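PDB 6A51: CheQ from Campylobacter jejuni subsp. jejuni, which probably acts as a regulator that, together with CheP, controls transcription of the core chemotaxis operon cheVAW. Local coordinates for residues N42-K45 with N49-I52; H101-N106 with G121-N126; Y111-L116 with K160-M165. All blocks are in the same frame, centred on the assembly; numbering follows the deposited sequence.

Contact 1: residues N42-K45 with N49-I52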
ATOM      1  N   ASN A  42     -18.257  12.978  -1.159  1.00 50.49           N
ATOM      2  CA  ASN A  42     -18.711  12.280  -2.355  1.00 36.07           C
ATOM      3  C   ASN A  42     -18.716  13.157  -3.604  1.00 37.77           C
ATOM      4  O   ASN A  42     -19.168  12.706  -4.661  1.00 37.36           O
ATOM      5  CB  ASN A  42     -20.102  11.697  -2.125  1.00 45.75           C
ATOM      6  CG  ASN A  42     -20.158  10.796  -0.922  1.00 63.79           C
ATOM      7  OD1 ASN A  42     -20.022   9.575  -1.032  1.00 54.65           O
ATOM      8  ND2 ASN A  42     -20.377  11.391   0.245  1.00 68.41           N
ATOM      9  N   ALA A  43     -18.215  14.387  -3.517  1.00 29.80           N
ATOM     10  CA  ALA A  43     -18.198  15.253  -4.689  1.00 28.29           C
ATOM     11  C   ALA A  43     -17.648  14.543  -5.925  1.00 36.13           C
ATOM     12  O   ALA A  43     -18.128  14.766  -7.040  1.00 44.27           O
ATOM     13  CB  ALA A  43     -17.386  16.512  -4.395  1.00 33.51           C
ATOM     14  N   TYR A  44     -16.659  13.665  -5.748  1.00 41.10           N
ATOM     15  CA  TYR A  44     -16.061  12.987  -6.892  1.00 38.06           C
ATOM     16  C   TYR A  44     -17.068  12.103  -7.638  1.00 36.43           C
ATOM     17  O   TYR A  44     -16.876  11.830  -8.828  1.00 37.26           O
ATOM     18  CB  TYR A  44     -14.853  12.152  -6.439  1.00 35.34           C
ATOM     19  CG  TYR A  44     -15.270  10.855  -5.792  1.00 35.18           C
ATOM     20  CD1 TYR A  44     -15.494   9.712  -6.559  1.00 30.94           C
ATOM     21  CD2 TYR A  44     -15.469  10.774  -4.418  1.00 40.15           C
ATOM     22  CE1 TYR A  44     -15.928   8.533  -5.974  1.00 36.29           C
ATOM     23  CE2 TYR A  44     -15.888   9.590  -3.820  1.00 41.41           C
ATOM     24  CZ  TYR A  44     -16.117   8.472  -4.600  1.00 37.34           C
ATOM     25  OH  TYR A  44     -16.525   7.284  -4.009  1.00 34.54           O
ATOM     26  N   LYS A  45     -18.127  11.636  -6.971  1.00 30.53           N
ATOM     27  CA  LYS A  45     -19.121  10.811  -7.655  1.00 36.44           C
ATOM     28  C   LYS A  45     -19.852  11.566  -8.761  1.00 38.63           C
ATOM     29  O   LYS A  45     -20.474  10.934  -9.621  1.00 46.88           O
ATOM     30  CB  LYS A  45     -20.153  10.272  -6.663  1.00 31.95           C
ATOM     31  CG  LYS A  45     -19.577   9.541  -5.490  1.00 31.00           C
ATOM     32  CD  LYS A  45     -20.494   8.423  -5.046  1.00 42.63           C
ATOM     33  CE  LYS A  45     -20.310   8.121  -3.571  1.00 42.25           C
ATOM     34  NZ  LYS A  45     -20.919   6.830  -3.157  1.00 61.58           N
ATOM     35  N   ASN A  49     -15.772  12.854 -15.656  1.00 76.80           N
ATOM     36  CA  ASN A  49     -14.768  11.928 -16.023  1.00 58.66           C
ATOM     37  C   ASN A  49     -14.067  11.769 -14.734  1.00 63.58           C
ATOM     38  O   ASN A  49     -13.464  12.694 -14.270  1.00 83.67           O
ATOM     39  CB  ASN A  49     -13.835  12.516 -17.058  1.00 76.77           C
ATOM     40  CG  ASN A  49     -14.470  12.634 -18.417  1.00 78.55           C
ATOM     41  OD1 ASN A  49     -14.990  11.670 -18.968  1.00 66.89           O
ATOM     42  ND2 ASN A  49     -14.421  13.820 -18.968  1.00 59.46           N
ATOM     43  N   VAL A  50     -14.236  10.612 -14.111  1.00 39.39           N
ATOM     44  CA  VAL A  50     -13.607  10.346 -12.833  1.00 51.44           C
ATOM     45  C   VAL A  50     -12.929   8.991 -12.858  1.00 44.76           C
ATOM     46  O   VAL A  50     -13.539   7.990 -13.237  1.00 45.73           O
ATOM     47  CB  VAL A  50     -14.629  10.378 -11.683  1.00 48.55           C
ATOM     48  CG1 VAL A  50     -15.746   9.377 -11.938  1.00 40.25           C
ATOM     49  CG2 VAL A  50     -13.942  10.095 -10.355  1.00 35.40           C
ATOM     50  N   GLU A  51     -11.672   8.954 -12.444  1.00 46.65           N
ATOM     51  CA  GLU A  51     -10.951   7.701 -12.396  1.00 44.70           C
ATOM     52  C   GLU A  51     -10.675   7.451 -10.931  1.00 36.45           C
ATOM     53  O   GLU A  51     -10.042   8.271 -10.266  1.00 37.04           O
ATOM     54  CB  GLU A  51      -9.641   7.799 -13.177  1.00 42.66           C
ATOM     55  CG  GLU A  51      -9.819   8.137 -14.648  1.00 54.31           C
ATOM     56  CD  GLU A  51      -8.499   8.229 -15.389  1.00 81.46           C
ATOM     57  OE1 GLU A  51      -7.444   8.024 -14.753  1.00 80.78           O
ATOM     58  OE2 GLU A  51      -8.517   8.508 -16.606  1.00 62.63           O
ATOM     59  N   ILE A  52     -11.143   6.322 -10.417  1.00 31.43           N
ATOM     60  CA  ILE A  52     -10.914   6.029  -9.039  1.00 27.21           C
ATOM     61  C   ILE A  52     -10.347   4.651  -8.948  1.00 41.35           C
ATOM     62  O   ILE A  52     -10.397   3.903  -9.881  1.00 33.29           O
ATOM     63  CB  ILE A  52     -12.177   6.094  -8.185  1.00 29.15           C
ATOM     64  CG1 ILE A  52     -13.149   5.016  -8.571  1.00 32.63           C
ATOM     65  CG2 ILE A  52     -12.842   7.432  -8.286  1.00 25.70           C
ATOM     66  CD1 ILE A  52     -14.157   4.757  -7.509  1.00 30.98           C
TER

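Contact 2: residues H101-N106 with G121-N126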
ATOM      1  N   HIS A 101       1.805  -7.300  12.973  1.00 35.59           N
ATOM      2  CA  HIS A 101       3.191  -6.900  12.742  1.00 29.89           C
ATOM      3  C   HIS A 101       3.327  -5.428  12.418  1.00 37.55           C
ATOM      4  O   HIS A 101       4.385  -4.844  12.668  1.00 44.87           O
ATOM      5  CB  HIS A 101       3.794  -7.699  11.603  1.00 39.74           C
ATOM      6  CG  HIS A 101       4.042  -9.127  11.945  1.00 45.54           C
ATOM      7  ND1 HIS A 101       5.190  -9.546  12.581  1.00 46.65           N
ATOM      8  CD2 HIS A 101       3.292 -10.234  11.743  1.00 38.44           C
ATOM      9  CE1 HIS A 101       5.139 -10.856  12.749  1.00 44.47           C
ATOM     10  NE2 HIS A 101       4.000 -11.297  12.248  1.00 40.28           N
ATOM     11  N   LEU A 102       2.297  -4.812  11.841  1.00 37.58           N
ATOM     12  CA  LEU A 102       2.392  -3.410  11.466  1.00 41.50           C
ATOM     13  C   LEU A 102       1.946  -2.470  12.577  1.00 48.66           C
ATOM     14  O   LEU A 102       1.880  -1.255  12.353  1.00 44.87           O
ATOM     15  CB  LEU A 102       1.588  -3.148  10.197  1.00 37.98           C
ATOM     16  CG  LEU A 102       1.953  -3.971   8.959  1.00 38.99           C
ATOM     17  CD1 LEU A 102       1.303  -3.317   7.745  1.00 43.63           C
ATOM     18  CD2 LEU A 102       3.468  -4.089   8.754  1.00 32.64           C
ATOM     19  N   VAL A 103       1.653  -3.002  13.763  1.00 51.64           N
ATOM     20  CA  VAL A 103       1.317  -2.204  14.940  1.00 53.62           C
ATOM     21  C   VAL A 103       2.582  -2.048  15.781  1.00 51.05           C
ATOM     22  O   VAL A 103       3.074  -3.025  16.353  1.00 62.84           O
ATOM     23  CB  VAL A 103       0.188  -2.850  15.752  1.00 56.48           C
ATOM     24  CG1 VAL A 103      -0.190  -1.962  16.914  1.00 44.88           C
ATOM     25  CG2 VAL A 103      -1.013  -3.118  14.864  1.00 40.11           C
ATOM     26  N   GLU A 104       3.096  -0.814  15.866  1.00 48.61           N
ATOM     27  CA  GLU A 104       4.383  -0.552  16.508  1.00 48.62           C
ATOM     28  C   GLU A 104       4.465  -1.179  17.895  1.00 57.67           C
ATOM     29  O   GLU A 104       5.441  -1.866  18.224  1.00 48.18           O
ATOM     30  CB  GLU A 104       4.625   0.956  16.588  1.00 49.30           C
ATOM     31  CG  GLU A 104       5.898   1.365  17.337  1.00 60.77           C
ATOM     32  CD  GLU A 104       6.617   2.537  16.677  1.00 83.55           C
ATOM     33  OE1 GLU A 104       7.857   2.637  16.829  1.00 81.43           O
ATOM     34  OE2 GLU A 104       5.946   3.349  15.993  1.00 88.20           O
ATOM     35  N   LYS A 105       3.437  -0.953  18.716  1.00 74.10           N
ATOM     36  CA  LYS A 105       3.313  -1.490  20.069  1.00 62.59           C
ATOM     37  C   LYS A 105       3.794  -2.937  20.202  1.00 66.29           C
ATOM     38  O   LYS A 105       4.439  -3.284  21.196  1.00 73.11           O
ATOM     39  CB  LYS A 105       1.849  -1.353  20.520  1.00 56.17           C
ATOM     40  CG  LYS A 105       1.272  -2.562  21.236  1.00 65.67           C
ATOM     41  CD  LYS A 105      -0.249  -2.671  21.066  1.00 71.89           C
ATOM     42  CE  LYS A 105      -0.776  -4.005  21.632  1.00 77.59           C
ATOM     43  NZ  LYS A 105      -2.184  -4.308  21.228  1.00 77.63           N
ATOM     44  N   ASN A 106       3.518  -3.783  19.200  1.00 65.62           N
ATOM     45  CA  ASN A 106       3.816  -5.216  19.268  1.00 52.85           C
ATOM     46  C   ASN A 106       5.291  -5.554  19.075  1.00 58.24           C
ATOM     47  O   ASN A 106       5.657  -6.734  19.196  1.00 48.63           O
ATOM     48  CB  ASN A 106       3.002  -5.978  18.222  1.00 51.43           C
ATOM     49  CG  ASN A 106       1.523  -5.946  18.503  1.00 59.93           C
ATOM     50  OD1 ASN A 106       1.104  -6.057  19.655  1.00 77.25           O
ATOM     51  ND2 ASN A 106       0.717  -5.787  17.456  1.00 55.08           N
ATOM     52  N   GLY A 121      -5.418   8.936   9.289  1.00 39.22           N
ATOM     53  CA  GLY A 121      -5.638   7.671   9.970  1.00 39.26           C
ATOM     54  C   GLY A 121      -5.621   6.437   9.092  1.00 42.49           C
ATOM     55  O   GLY A 121      -5.911   5.344   9.586  1.00 46.57           O
ATOM     56  N   ILE A 122      -5.295   6.561   7.810  1.00 41.40           N
ATOM     57  CA  ILE A 122      -5.076   5.394   6.962  1.00 51.72           C
ATOM     58  C   ILE A 122      -3.584   5.062   6.970  1.00 45.51           C
ATOM     59  O   ILE A 122      -2.748   5.937   6.706  1.00 39.88           O
ATOM     60  CB  ILE A 122      -5.582   5.656   5.532  1.00 49.21           C
ATOM     61  CG1 ILE A 122      -7.004   6.219   5.559  1.00 39.54           C
ATOM     62  CG2 ILE A 122      -5.568   4.381   4.731  1.00 42.33           C
ATOM     63  CD1 ILE A 122      -7.988   5.304   6.250  1.00 39.53           C
ATOM     64  N   LYS A 123      -3.244   3.801   7.263  1.00 35.62           N
ATOM     65  CA  LYS A 123      -1.849   3.358   7.320  1.00 39.90           C
ATOM     66  C   LYS A 123      -1.388   2.840   5.957  1.00 42.50           C
ATOM     67  O   LYS A 123      -2.063   2.004   5.347  1.00 37.38           O
ATOM     68  CB  LYS A 123      -1.671   2.262   8.377  1.00 39.86           C
ATOM     69  CG  LYS A 123      -0.228   2.105   8.901  1.00 52.91           C
ATOM     70  CD  LYS A 123      -0.049   0.821   9.733  1.00 57.36           C
ATOM     71  CE  LYS A 123      -0.966   0.777  10.951  1.00 69.51           C
ATOM     72  NZ  LYS A 123      -1.290  -0.626  11.391  1.00 46.26           N
ATOM     73  N   PHE A 124      -0.234   3.326   5.487  1.00 36.54           N
ATOM     74  CA  PHE A 124       0.378   2.873   4.244  1.00 31.00           C
ATOM     75  C   PHE A 124       1.745   2.242   4.505  1.00 30.65           C
ATOM     76  O   PHE A 124       2.421   2.551   5.486  1.00 41.63           O
ATOM     77  CB  PHE A 124       0.550   4.018   3.241  1.00 26.23           C
ATOM     78  CG  PHE A 124      -0.728   4.681   2.850  1.00 44.27           C
ATOM     79  CD1 PHE A 124      -1.351   5.578   3.711  1.00 46.75           C
ATOM     80  CD2 PHE A 124      -1.305   4.424   1.614  1.00 37.24           C
ATOM     81  CE1 PHE A 124      -2.530   6.199   3.355  1.00 40.42           C
ATOM     82  CE2 PHE A 124      -2.478   5.047   1.242  1.00 42.71           C
ATOM     83  CZ  PHE A 124      -3.097   5.933   2.119  1.00 39.48           C
ATOM     84  N   VAL A 125       2.150   1.354   3.598  1.00 30.36           N
ATOM     85  CA  VAL A 125       3.454   0.699   3.626  1.00 27.52           C
ATOM     86  C   VAL A 125       4.153   1.006   2.311  1.00 30.04           C
ATOM     87  O   VAL A 125       3.512   1.025   1.254  1.00 26.04           O
ATOM     88  CB  VAL A 125       3.339  -0.830   3.812  1.00 18.29           C
ATOM     89  CG1 VAL A 125       4.693  -1.472   3.656  1.00 32.30           C
ATOM     90  CG2 VAL A 125       2.766  -1.181   5.150  1.00 22.47           C
ATOM     91  N   ASN A 126       5.462   1.240   2.362  1.00 32.87           N
ATOM     92  CA  ASN A 126       6.204   1.517   1.136  1.00 34.34           C
ATOM     93  C   ASN A 126       6.646   0.185   0.556  1.00 34.85           C
ATOM     94  O   ASN A 126       7.702  -0.352   0.906  1.00 32.73           O
ATOM     95  CB  ASN A 126       7.393   2.429   1.381  1.00 31.67           C
ATOM     96  CG  ASN A 126       7.991   2.932   0.077  1.00 34.33           C
ATOM     97  OD1 ASN A 126       8.170   2.163  -0.871  1.00 36.89           O
ATOM     98  ND2 ASN A 126       8.260   4.223   0.006  1.00 34.63           N
TER

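Contact 3: residues Y111-L116 with K160-M165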
ATOM      1  N   TYR A 111       8.293  -4.915  11.418  1.00 37.41           N
ATOM      2  CA  TYR A 111       7.860  -3.517  11.430  1.00 35.54           C
ATOM      3  C   TYR A 111       9.036  -2.599  11.163  1.00 38.59           C
ATOM      4  O   TYR A 111       8.937  -1.583  10.464  1.00 41.59           O
ATOM      5  CB  TYR A 111       7.226  -3.174  12.776  1.00 35.18           C
ATOM      6  CG  TYR A 111       6.755  -1.739  12.884  1.00 48.86           C
ATOM      7  CD1 TYR A 111       7.657  -0.697  13.121  1.00 36.93           C
ATOM      8  CD2 TYR A 111       5.404  -1.422  12.767  1.00 50.46           C
ATOM      9  CE1 TYR A 111       7.229   0.606  13.216  1.00 49.79           C
ATOM     10  CE2 TYR A 111       4.968  -0.113  12.868  1.00 55.30           C
ATOM     11  CZ  TYR A 111       5.891   0.893  13.091  1.00 52.99           C
ATOM     12  OH  TYR A 111       5.471   2.192  13.191  1.00 56.36           O
ATOM     13  N   LYS A 112      10.168  -2.977  11.681  1.00 36.00           N
ATOM     14  CA  LYS A 112      11.331  -2.131  11.677  1.00 42.21           C
ATOM     15  C   LYS A 112      12.024  -2.078  10.323  1.00 34.11           C
ATOM     16  O   LYS A 112      12.674  -1.077  10.014  1.00 40.67           O
ATOM     17  CB  LYS A 112      12.237  -2.654  12.770  1.00 48.93           C
ATOM     18  CG  LYS A 112      13.639  -2.592  12.452  1.00 81.65           C
ATOM     19  CD  LYS A 112      14.111  -1.427  13.257  1.00108.67           C
ATOM     20  CE  LYS A 112      15.611  -1.365  13.315  1.00108.02           C
ATOM     21  NZ  LYS A 112      16.115  -0.053  13.814  1.00 98.56           N
ATOM     22  N   LEU A 113      11.879  -3.119   9.508  1.00 43.83           N
ATOM     23  CA  LEU A 113      12.366  -3.130   8.133  1.00 18.90           C
ATOM     24  C   LEU A 113      11.519  -2.299   7.173  1.00 35.11           C
ATOM     25  O   LEU A 113      11.913  -2.138   6.008  1.00 37.57           O
ATOM     26  CB  LEU A 113      12.384  -4.563   7.610  1.00 26.74           C
ATOM     27  CG  LEU A 113      13.215  -5.550   8.420  1.00 29.65           C
ATOM     28  CD1 LEU A 113      13.025  -6.909   7.837  1.00 24.72           C
ATOM     29  CD2 LEU A 113      14.700  -5.168   8.376  1.00 28.51           C
ATOM     30  N   LEU A 114      10.368  -1.784   7.607  1.00 28.77           N
ATOM     31  CA  LEU A 114       9.393  -1.189   6.702  1.00 27.18           C
ATOM     32  C   LEU A 114       9.214   0.305   6.948  1.00 28.19           C
ATOM     33  O   LEU A 114       9.153   0.754   8.095  1.00 33.65           O
ATOM     34  CB  LEU A 114       8.034  -1.867   6.857  1.00 28.19           C
ATOM     35  CG  LEU A 114       7.934  -3.331   6.515  1.00 26.97           C
ATOM     36  CD1 LEU A 114       6.523  -3.751   6.824  1.00 29.47           C
ATOM     37  CD2 LEU A 114       8.268  -3.492   5.037  1.00 25.16           C
ATOM     38  N   GLU A 115       9.076   1.064   5.862  1.00 25.62           N
ATOM     39  CA  GLU A 115       8.688   2.468   5.942  1.00 30.46           C
ATOM     40  C   GLU A 115       7.169   2.547   5.999  1.00 41.16           C
ATOM     41  O   GLU A 115       6.496   2.183   5.034  1.00 35.68           O
ATOM     42  CB  GLU A 115       9.196   3.269   4.748  1.00 23.83           C
ATOM     43  CG  GLU A 115       8.612   4.695   4.782  1.00 36.31           C
ATOM     44  CD  GLU A 115       9.124   5.612   3.680  1.00 44.24           C
ATOM     45  OE1 GLU A 115       9.867   5.129   2.805  1.00 60.95           O
ATOM     46  OE2 GLU A 115       8.774   6.821   3.688  1.00 64.63           O
ATOM     47  N   LEU A 116       6.627   3.017   7.120  1.00 42.71           N
ATOM     48  CA  LEU A 116       5.189   3.199   7.269  1.00 32.57           C
ATOM     49  C   LEU A 116       4.847   4.683   7.348  1.00 44.51           C
ATOM     50  O   LEU A 116       5.720   5.550   7.452  1.00 41.33           O
ATOM     51  CB  LEU A 116       4.657   2.462   8.497  1.00 27.98           C
ATOM     52  CG  LEU A 116       5.019   0.983   8.599  1.00 40.96           C
ATOM     53  CD1 LEU A 116       4.030   0.262   9.479  1.00 50.94           C
ATOM     54  CD2 LEU A 116       4.995   0.382   7.246  1.00 51.67           C
ATOM     55  N   LYS A 160      15.923 -14.739   3.995  1.00 24.26           N
ATOM     56  CA  LYS A 160      15.630 -14.679   5.421  1.00 25.56           C
ATOM     57  C   LYS A 160      15.981 -13.282   5.931  1.00 23.57           C
ATOM     58  O   LYS A 160      17.133 -12.847   5.820  1.00 29.92           O
ATOM     59  CB  LYS A 160      16.391 -15.779   6.173  1.00 16.73           C
ATOM     60  CG  LYS A 160      16.039 -15.823   7.654  1.00 28.20           C
ATOM     61  CD  LYS A 160      16.407 -17.131   8.359  1.00 29.24           C
ATOM     62  CE  LYS A 160      16.013 -17.051   9.841  1.00 37.96           C
ATOM     63  NZ  LYS A 160      16.544 -18.145  10.721  1.00 40.79           N
ATOM     64  N   ILE A 161      14.986 -12.572   6.464  1.00 21.39           N
ATOM     65  CA  ILE A 161      15.126 -11.156   6.791  1.00 25.11           C
ATOM     66  C   ILE A 161      15.052 -10.882   8.277  1.00 23.23           C
ATOM     67  O   ILE A 161      15.204  -9.724   8.687  1.00 36.13           O
ATOM     68  CB  ILE A 161      14.069 -10.319   6.058  1.00 35.42           C
ATOM     69  CG1 ILE A 161      12.673 -10.750   6.515  1.00 25.26           C
ATOM     70  CG2 ILE A 161      14.237 -10.465   4.548  1.00 21.91           C
ATOM     71  CD1 ILE A 161      11.568 -10.029   5.757  1.00 25.16           C
ATOM     72  N   THR A 162      14.840 -11.906   9.096  1.00 26.16           N
ATOM     73  CA  THR A 162      14.572 -11.792  10.525  1.00 24.58           C
ATOM     74  C   THR A 162      14.996 -13.109  11.143  1.00 32.65           C
ATOM     75  O   THR A 162      15.087 -14.124  10.449  1.00 28.56           O
ATOM     76  CB  THR A 162      13.088 -11.496  10.769  1.00 26.93           C
ATOM     77  OG1 THR A 162      12.878 -10.082  10.695  1.00 34.30           O
ATOM     78  CG2 THR A 162      12.565 -12.053  12.089  1.00 39.81           C
ATOM     79  N   GLU A 163      15.301 -13.082  12.440  1.00 40.16           N
ATOM     80  CA  GLU A 163      15.554 -14.310  13.188  1.00 37.96           C
ATOM     81  C   GLU A 163      14.579 -15.421  12.800  1.00 40.03           C
ATOM     82  O   GLU A 163      14.972 -16.583  12.694  1.00 35.82           O
ATOM     83  CB  GLU A 163      15.466 -14.025  14.683  1.00 31.83           C
ATOM     84  CG  GLU A 163      16.424 -14.839  15.512  1.00 65.44           C
ATOM     85  CD  GLU A 163      17.036 -14.038  16.658  1.00 91.04           C
ATOM     86  OE1 GLU A 163      18.294 -13.967  16.723  1.00 67.56           O
ATOM     87  OE2 GLU A 163      16.263 -13.482  17.482  1.00 77.35           O
ATOM     88  N   SER A 164      13.323 -15.061  12.520  1.00 41.87           N
ATOM     89  CA  SER A 164      12.262 -16.029  12.290  1.00 37.47           C
ATOM     90  C   SER A 164      11.481 -15.880  10.976  1.00 51.72           C
ATOM     91  O   SER A 164      10.672 -16.765  10.675  1.00 36.31           O
ATOM     92  CB  SER A 164      11.250 -15.949  13.438  1.00 35.95           C
ATOM     93  OG  SER A 164      10.713 -14.629  13.477  1.00 46.63           O
ATOM     94  N   MET A 165      11.645 -14.798  10.206  1.00 32.39           N
ATOM     95  CA  MET A 165      10.787 -14.575   9.044  1.00 32.04           C
ATOM     96  C   MET A 165      11.551 -14.773   7.743  1.00 34.58           C
ATOM     97  O   MET A 165      12.709 -14.365   7.614  1.00 38.47           O
ATOM     98  CB  MET A 165      10.170 -13.172   9.043  1.00 38.14           C
ATOM     99  CG  MET A 165       9.342 -12.842  10.262  1.00 53.55           C
ATOM    100  SD  MET A 165       7.889 -13.891  10.445  1.00 50.59           S
ATOM    101  CE  MET A 165       6.758 -13.241   9.234  1.00 46.79           C
TER

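Contact 1: residues N42-K45 with N49-I52
Y44 meets V50 and I52 within one excursion of the chain, the loop that leads from helix 30-37 into strand 52-55 of a mixed four-stranded sheet. Its first arm is a beta turn over N42-K45, closed by the bond from K45 N to N42 O (2.8 Å). The second arm, N49-I52, is extended and runs into the strand.

Apolar packing makes up the contact, with no hydrogen bond between the arms. The Y44 ring has its CG between the backbone N and the carbonyl carbon (chi1 78°), which swings it nearer to the other arm than its CB direction alone would suggest. V50 comes to the edge of the ring, close to the ring plane, with CG2 4.1 Å from Y44 CD1. I52 CG2 approaches obliquely, 3.9 Å from Y44 CD1, and this side chain lies nearly perpendicular to the tyrosine.

Mixed apolar and polar contact adds to this: V50 CG2 also rests 3.7 Å from Y44 O. Y44 also touches L63 of strand 62-64, as does I52, so the tyrosine lies against the sheet as well as against its own loop. Within its own turn, K45 lays its CG 3.7 Å above one face of the Y44 ring, offset toward the rim.

Contact 2: residues H101-N106 with G121-N126
K123 reaches L102 through a chain that starts with CG anti to the backbone N (chi1 -158°) and then bends at chi3 (-60°), a kink that carries the ammonium group to the backbone of the opposing loop. L102, for its part, holds CG anti to its carbonyl carbon (chi1 -57°) and places CD1 against V125 CG2.

Two kinds of interaction follow, side by side. The polar one is a weak hydrogen bond from K123 NZ to L102 O, 3.4 Å long. The methylenes accompany it, with K123 CE 3.8 Å from the same L102 O, and the aliphatic CG2 of V103 borders the ammonium group. The apolar one joins L102 CD1 to V125 CG2 at 3.7 Å, the two side chains crossing at about a right angle. K123 and V125 are two apart on strand 122-126 and project from the same side of it, as expected of an extended chain; F124, between them, points away from the loop. Within the loop a turn is closed by the bond from N106 N to V103 O (3.0 Å).

L102 and V125 are both buried and pack against helix 88-95, sharing A88, with C92 touching L102 and F91 touching V125. Strand 122-126 is the middle strand of an antiparallel sheet, flanked by 85-87 and 116-119; L116 of the latter packs on K123 and V125, while F124 faces L24, L82 and F85. At the strand's end N126 serves as N-cap of helix 127-134, its OD1 accepting from K129 N.

Contact 3: residues Y111-L116 with K160-M165
L113 and I161 cross obliquely, and a single methyl does the touching. L113 carries its CG anti to the carbonyl carbon (chi1 -57°), which sets CD1 against the I161 side chain. This methyl sits 4.0 Å from I161 CB and at the same 4.0 Å from I161 CD1, with I161 CG1 scarcely farther off, so it lies alongside the isoleucine stem instead of meeting its end alone.

The backbone takes part too: L113 CD1 approaches I161 O to 3.7 Å. The same carbonyl accepts a weak hydrogen bond from T162 OG1 (3.1 Å), a hydroxyl that stands just beyond the leucine methyl, whereas the methyl contact is plain packing. No hydrogen bond joins the two segments.

F133 of helix 127-134 touches both L113 and I161, so the pair belongs to a larger apolar cluster, which I110 extends on the I161 side. In the second segment I161 N is bonded to M165 O (3.1 Å), and beyond M165 the disulfide C147-C166 links strand 165-169 to the chain after strand 142-146. This is surface packing in which the end of helix 109-113 leans on the turn of a beta-hairpin formed by strands 159-160 and 165-169.

Contact 2 is the most interior of the three, with two of its four touching residues buried; contacts 1 and 3 lie at the surface, on opposite sides of the chain's centre, their own centres 37 Å apart. Contact 1 is local, closing one loop beside the mixed sheet, and shares no element with the others. Contacts 2 and 3 interlock: their segments alternate along the sequence and touch, N126 N lying 3.0 Å from E115 O as a probable hydrogen bond between the end of strand 122-126 and the residue just before strand 116-119. Contacts 1 and 3 have no hydrogen bond between their segments and pack methyl groups on side chains and on a backbone carbonyl, whereas contact 2 adds a weak lysine-to-carbonyl bond.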